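PDB 4JZA: uncharacterized protein from Legionella longbeachae NSW150, which probably hydrolyses phosphoinositides, releasing the 3-phosphate of phosphatidylinositol 3-phosphate and so altering host lipid signals during infection. Local coordinates for residues N130-R142 with D333-L345. Numbering follows the deposited sequence.
Sequences NEAEQYALMGEGR and DAVSFLSSRHRTL
R341, M138 and F337 carry a buried contact in which the C-terminal half of helix 122-140 packs on the irregular loop leading into strand 352-359 of the mixed sheet of this alpha/beta fold. At the charged end, R341 turns its guanidinium edge to the helix: NH1 donates to N130 OD1 (2.8 Å), in the guanidinium plane but well above the amide plane, and NH2 forms a salt bridge with E133 OE2 (2.9 Å), met from above the carboxylate plane. Arginine suits the place because its flat head can reach two acceptors one helical turn apart while Q134 CG sits over one face. E133 OE1 adds a salt bridge with R48 and a hydrogen bond with S51; the two arginines probably favour its charged form. An ST turn, R341 N to S339 OG, shapes the loop.

Aromatic and apolar packing fills the middle. H342 CE1 sits over the centre of the Y135 ring, the two planes inclined at 56°, while Y135 OH bonds to Q317. Selenomethionine M138 swings CG away from the backbone N (chi1 -167°), then folds at chi3, carrying SE among V335, L338 and L345, 3.9 Å from V335 CG1. The unbranched methionine chain suits these branched neighbours. Beyond the helix end, the flat, apolar F337 ring offers one face to R142 CB, a CH-pi contact 3.8 Å from the centroid, with L137 O near its edge. F337 CZ lies over one face of the R142 guanidinium, whose NH1 and NE hydrogen-bond to N350 and Q611. G141 takes a positive phi (84°) that glycine readily accepts.

Waters bridge the segments through backbone and side-chain atoms. One links Q134 O, S339 N and H342 ND1; another receives S336 N and S336 OG and donates to D333 O and, at 2.7 Å, to M138 O.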
loop_
_atom_site.group_PDB
_atom_site.type_symbol
_atom_site.label_atom_id
_atom_site.label_comp_id
_atom_site.label_asym_id
_atom_site.label_seq_id
_atom_site.Cartn_x
_atom_site.Cartn_y
_atom_site.Cartn_z
ATOM N N ASN A 130 5.264 -3.058 -2.721
ATOM C CA ASN A 130 4.423 -2.032 -2.139
ATOM C C ASN A 130 3.828 -2.546 -0.877
ATOM O O ASN A 130 3.820 -1.864 0.130
ATOM C CB ASN A 130 3.324 -1.651 -3.121
ATOM C CG ASN A 130 2.493 -0.471 -2.644
ATOM O OD1 ASN A 130 3.022 0.607 -2.386
ATOM N ND2 ASN A 130 1.175 -0.676 -2.541
ATOM N N GLU A 131 3.349 -3.782 -0.932
ATOM C CA GLU A 131 2.654 -4.461 0.220
ATOM C C GLU A 131 3.628 -5.016 1.228
ATOM O O GLU A 131 3.385 -4.948 2.427
ATOM C CB GLU A 131 1.620 -5.524 -0.262
ATOM C CG GLU A 131 0.435 -4.874 -0.979
ATOM C CD GLU A 131 -0.432 -5.809 -1.791
ATOM O OE1 GLU A 131 -0.904 -6.861 -1.312
ATOM O OE2 GLU A 131 -0.693 -5.504 -2.945
ATOM N N ALA A 132 4.760 -5.512 0.777
ATOM C CA ALA A 132 5.822 -5.847 1.733
ATOM C C ALA A 132 6.240 -4.642 2.555
ATOM O O ALA A 132 6.451 -4.761 3.724
ATOM C CB ALA A 132 7.041 -6.453 1.042
ATOM N N GLU A 133 6.328 -3.469 1.969
ATOM C CA GLU A 133 6.699 -2.312 2.765
ATOM C C GLU A 133 5.667 -2.022 3.864
ATOM O O GLU A 133 6.020 -1.658 4.967
ATOM C CB GLU A 133 6.834 -1.085 1.883
ATOM C CG GLU A 133 7.480 0.081 2.615
ATOM C CD GLU A 133 7.265 1.434 1.951
ATOM O OE1 GLU A 133 8.062 2.308 2.311
ATOM O OE2 GLU A 133 6.342 1.633 1.107
ATOM N N GLN A 134 4.390 -2.171 3.547
ATOM C CA GLN A 134 3.333 -1.902 4.492
ATOM C C GLN A 134 3.404 -2.805 5.699
ATOM O O GLN A 134 3.330 -2.338 6.809
ATOM C CB GLN A 134 1.997 -2.134 3.792
ATOM C CG GLN A 134 1.639 -1.151 2.672
ATOM C CD GLN A 134 0.363 -1.570 1.999
ATOM O OE1 GLN A 134 -0.316 -2.349 2.506
ATOM N NE2 GLN A 134 0.001 -1.020 0.964
ATOM N N TYR A 135 3.530 -4.113 5.461
ATOM C CA TYR A 135 3.694 -5.102 6.532
ATOM C C TYR A 135 5.036 -4.871 7.257
ATOM O O TYR A 135 5.069 -4.972 8.487
ATOM C CB TYR A 135 3.569 -6.543 6.039
ATOM C CG TYR A 135 2.157 -6.977 5.853
ATOM C CD1 TYR A 135 1.519 -6.789 4.658
ATOM C CD2 TYR A 135 1.465 -7.623 6.858
ATOM C CE1 TYR A 135 0.212 -7.178 4.475
ATOM C CE2 TYR A 135 0.156 -8.021 6.690
ATOM C CZ TYR A 135 -0.452 -7.775 5.493
ATOM O OH TYR A 135 -1.738 -8.133 5.286
ATOM N N ALA A 136 6.108 -4.504 6.564
ATOM C CA ALA A 136 7.336 -4.152 7.325
ATOM C C ALA A 136 7.098 -3.023 8.309
ATOM O O ALA A 136 7.639 -3.045 9.432
ATOM C CB ALA A 136 8.520 -3.740 6.429
ATOM N N LEU A 137 6.300 -2.034 7.870
ATOM C CA LEU A 137 5.973 -0.884 8.710
ATOM C C LEU A 137 5.032 -1.232 9.885
ATOM O O LEU A 137 5.205 -0.684 10.983
ATOM C CB LEU A 137 5.363 0.244 7.883
ATOM C CG LEU A 137 6.301 0.909 6.890
ATOM C CD1 LEU A 137 5.481 1.790 5.947
ATOM C CD2 LEU A 137 7.421 1.713 7.561
HETATM N N MSE A 138 4.037 -2.095 9.647
HETATM C CA MSE A 138 3.156 -2.536 10.707
HETATM C C MSE A 138 3.968 -3.160 11.817
HETATM O O MSE A 138 3.825 -2.831 13.002
HETATM C CB MSE A 138 2.222 -3.556 10.116
HETATM C CG MSE A 138 1.101 -3.816 11.073
HETATM SE SE MSE A 138 -0.208 -5.036 10.310
HETATM C CE MSE A 138 0.801 -6.739 10.280
ATOM N N GLY A 139 4.876 -4.046 11.428
ATOM C CA GLY A 139 5.723 -4.784 12.370
ATOM C C GLY A 139 6.571 -3.872 13.236
ATOM O O GLY A 139 6.767 -4.144 14.396
ATOM N N GLU A 140 7.010 -2.763 12.667
ATOM C CA GLU A 140 7.962 -1.879 13.283
ATOM C C GLU A 140 7.259 -0.966 14.280
ATOM O O GLU A 140 7.881 -0.506 15.212
ATOM C CB GLU A 140 8.611 -1.012 12.202
ATOM C CG GLU A 140 10.119 -0.806 12.305
ATOM C CD GLU A 140 10.683 0.103 11.179
ATOM O OE1 GLU A 140 10.133 1.208 10.930
ATOM O OE2 GLU A 140 11.688 -0.271 10.520
ATOM N N GLY A 141 5.968 -0.689 14.095
ATOM C CA GLY A 141 5.284 0.289 14.941
ATOM C C GLY A 141 5.464 1.736 14.491
ATOM O O GLY A 141 6.185 2.004 13.556
ATOM N N ARG A 142 4.842 2.683 15.193
ATOM C CA ARG A 142 4.911 4.102 14.828
ATOM C C ARG A 142 5.280 4.979 16.013
ATOM O O ARG A 142 4.717 4.811 17.104
ATOM C CB ARG A 142 3.541 4.571 14.302
ATOM C CG ARG A 142 3.527 5.941 13.619
ATOM C CD ARG A 142 2.097 6.391 13.339
ATOM N NE ARG A 142 1.977 7.439 12.310
ATOM C CZ ARG A 142 0.851 7.716 11.630
ATOM N NH1 ARG A 142 -0.279 7.061 11.855
ATOM N NH2 ARG A 142 0.849 8.640 10.682
ATOM N N ASP A 333 1.468 -6.838 19.391
ATOM C CA ASP A 333 2.670 -6.203 18.875
ATOM C C ASP A 333 2.915 -6.384 17.384
ATOM O O ASP A 333 3.811 -5.757 16.815
ATOM C CB ASP A 333 3.866 -6.714 19.654
ATOM C CG ASP A 333 3.797 -6.332 21.113
ATOM O OD1 ASP A 333 2.999 -5.448 21.477
ATOM O OD2 ASP A 333 4.534 -6.935 21.897
ATOM N N ALA A 334 2.158 -7.263 16.751
ATOM C CA ALA A 334 2.239 -7.402 15.326
ATOM C C ALA A 334 1.335 -6.382 14.618
ATOM O O ALA A 334 1.408 -6.236 13.401
ATOM C CB ALA A 334 1.803 -8.796 14.935
ATOM N N VAL A 335 0.424 -5.737 15.336
ATOM C CA VAL A 335 -0.555 -4.904 14.669
ATOM C C VAL A 335 -0.768 -3.577 15.399
ATOM O O VAL A 335 -1.913 -3.115 15.550
ATOM C CB VAL A 335 -1.884 -5.648 14.472
ATOM C CG1 VAL A 335 -1.737 -6.765 13.426
ATOM C CG2 VAL A 335 -2.368 -6.203 15.773
ATOM N N SER A 336 0.341 -2.951 15.824
ATOM C CA SER A 336 0.239 -1.767 16.639
ATOM C C SER A 336 -0.132 -0.521 15.870
ATOM O O SER A 336 -0.503 0.480 16.470
ATOM C CB SER A 336 1.516 -1.530 17.424
ATOM O OG SER A 336 2.538 -1.033 16.606
ATOM N N PHE A 337 -0.044 -0.598 14.546
ATOM C CA PHE A 337 -0.142 0.553 13.637
ATOM C C PHE A 337 -0.254 0.022 12.233
ATOM O O PHE A 337 0.446 -0.893 11.887
ATOM C CB PHE A 337 1.146 1.354 13.711
ATOM C CG PHE A 337 1.446 2.163 12.477
ATOM C CD1 PHE A 337 0.533 3.081 11.996
ATOM C CD2 PHE A 337 2.668 2.028 11.802
ATOM C CE1 PHE A 337 0.807 3.874 10.898
ATOM C CE2 PHE A 337 2.952 2.820 10.697
ATOM C CZ PHE A 337 2.022 3.743 10.249
ATOM N N LEU A 338 -1.113 0.603 11.430
ATOM C CA LEU A 338 -1.268 0.217 10.030
ATOM C C LEU A 338 -1.079 1.462 9.148
ATOM O O LEU A 338 -1.727 2.454 9.339
ATOM C CB LEU A 338 -2.678 -0.362 9.791
ATOM C CG LEU A 338 -2.767 -1.856 9.991
ATOM C CD1 LEU A 338 -2.744 -2.216 11.438
ATOM C CD2 LEU A 338 -4.033 -2.402 9.353
ATOM N N SER A 339 -0.204 1.363 8.168
ATOM C CA SER A 339 -0.105 2.343 7.127
ATOM C C SER A 339 -1.460 2.616 6.453
ATOM O O SER A 339 -2.272 1.726 6.254
ATOM C CB SER A 339 0.869 1.806 6.077
ATOM O OG SER A 339 0.709 2.469 4.810
ATOM N N SER A 340 -1.644 3.865 6.043
ATOM C CA SER A 340 -2.797 4.319 5.300
ATOM C C SER A 340 -3.096 3.477 4.052
ATOM O O SER A 340 -4.243 3.416 3.579
ATOM C CB SER A 340 -2.605 5.806 4.915
ATOM O OG SER A 340 -1.774 5.954 3.759
ATOM N N ARG A 341 -2.093 2.847 3.458
ATOM C CA ARG A 341 -2.369 2.088 2.213
ATOM C C ARG A 341 -2.861 0.687 2.509
ATOM O O ARG A 341 -3.233 -0.050 1.611
ATOM C CB ARG A 341 -1.110 1.914 1.405
ATOM C CG ARG A 341 -0.518 3.168 0.829
ATOM C CD ARG A 341 0.893 2.820 0.350
ATOM N NE ARG A 341 1.877 2.781 1.419
ATOM C CZ ARG A 341 3.048 2.190 1.341
ATOM N NH1 ARG A 341 3.431 1.556 0.242
ATOM N NH2 ARG A 341 3.844 2.231 2.385
ATOM N N HIS A 342 -2.822 0.328 3.782
ATOM C CA HIS A 342 -2.922 -1.023 4.200
ATOM C C HIS A 342 -4.342 -1.256 4.671
ATOM O O HIS A 342 -4.609 -1.317 5.865
ATOM C CB HIS A 342 -1.920 -1.295 5.329
ATOM C CG HIS A 342 -1.802 -2.744 5.656
ATOM N ND1 HIS A 342 -0.704 -3.299 6.214
ATOM C CD2 HIS A 342 -2.672 -3.751 5.507
ATOM C CE1 HIS A 342 -0.878 -4.602 6.337
ATOM N NE2 HIS A 342 -2.084 -4.891 5.957
ATOM N N ARG A 343 -5.242 -1.472 3.720
ATOM C CA ARG A 343 -6.664 -1.599 4.065
ATOM C C ARG A 343 -7.277 -2.982 3.859
ATOM O O ARG A 343 -8.490 -3.104 3.592
ATOM C CB ARG A 343 -7.411 -0.501 3.306
ATOM C CG ARG A 343 -6.667 0.820 3.427
ATOM C CD ARG A 343 -6.747 1.308 4.864
ATOM N NE ARG A 343 -8.027 1.963 5.006
ATOM C CZ ARG A 343 -9.020 1.494 5.689
ATOM N NH1 ARG A 343 -8.871 0.412 6.395
ATOM N NH2 ARG A 343 -10.157 2.133 5.699
ATOM N N THR A 344 -6.426 -4.015 3.983
ATOM C CA THR A 344 -6.814 -5.402 3.818
ATOM C C THR A 344 -7.115 -6.134 5.148
ATOM O O THR A 344 -7.614 -7.266 5.138
ATOM C CB THR A 344 -5.717 -6.177 3.083
ATOM O OG1 THR A 344 -4.468 -6.002 3.738
ATOM C CG2 THR A 344 -5.585 -5.693 1.695
ATOM N N LEU A 345 -6.828 -5.488 6.283
ATOM C CA LEU A 345 -7.105 -6.068 7.586
ATOM C C LEU A 345 -8.136 -5.180 8.279
ATOM O O LEU A 345 -8.153 -3.957 8.116
ATOM C CB LEU A 345 -5.830 -6.136 8.400
ATOM C CG LEU A 345 -4.635 -6.880 7.773
ATOM C CD1 LEU A 345 -3.394 -6.688 8.645
ATOM C CD2 LEU A 345 -4.911 -8.362 7.666
HETATM O O HOH W 1 0.760 -1.266 7.370
HETATM O O HOH W 2 -1.760 -1.292 -1.266
HETATM O O HOH W 3 3.042 -3.394 15.519
#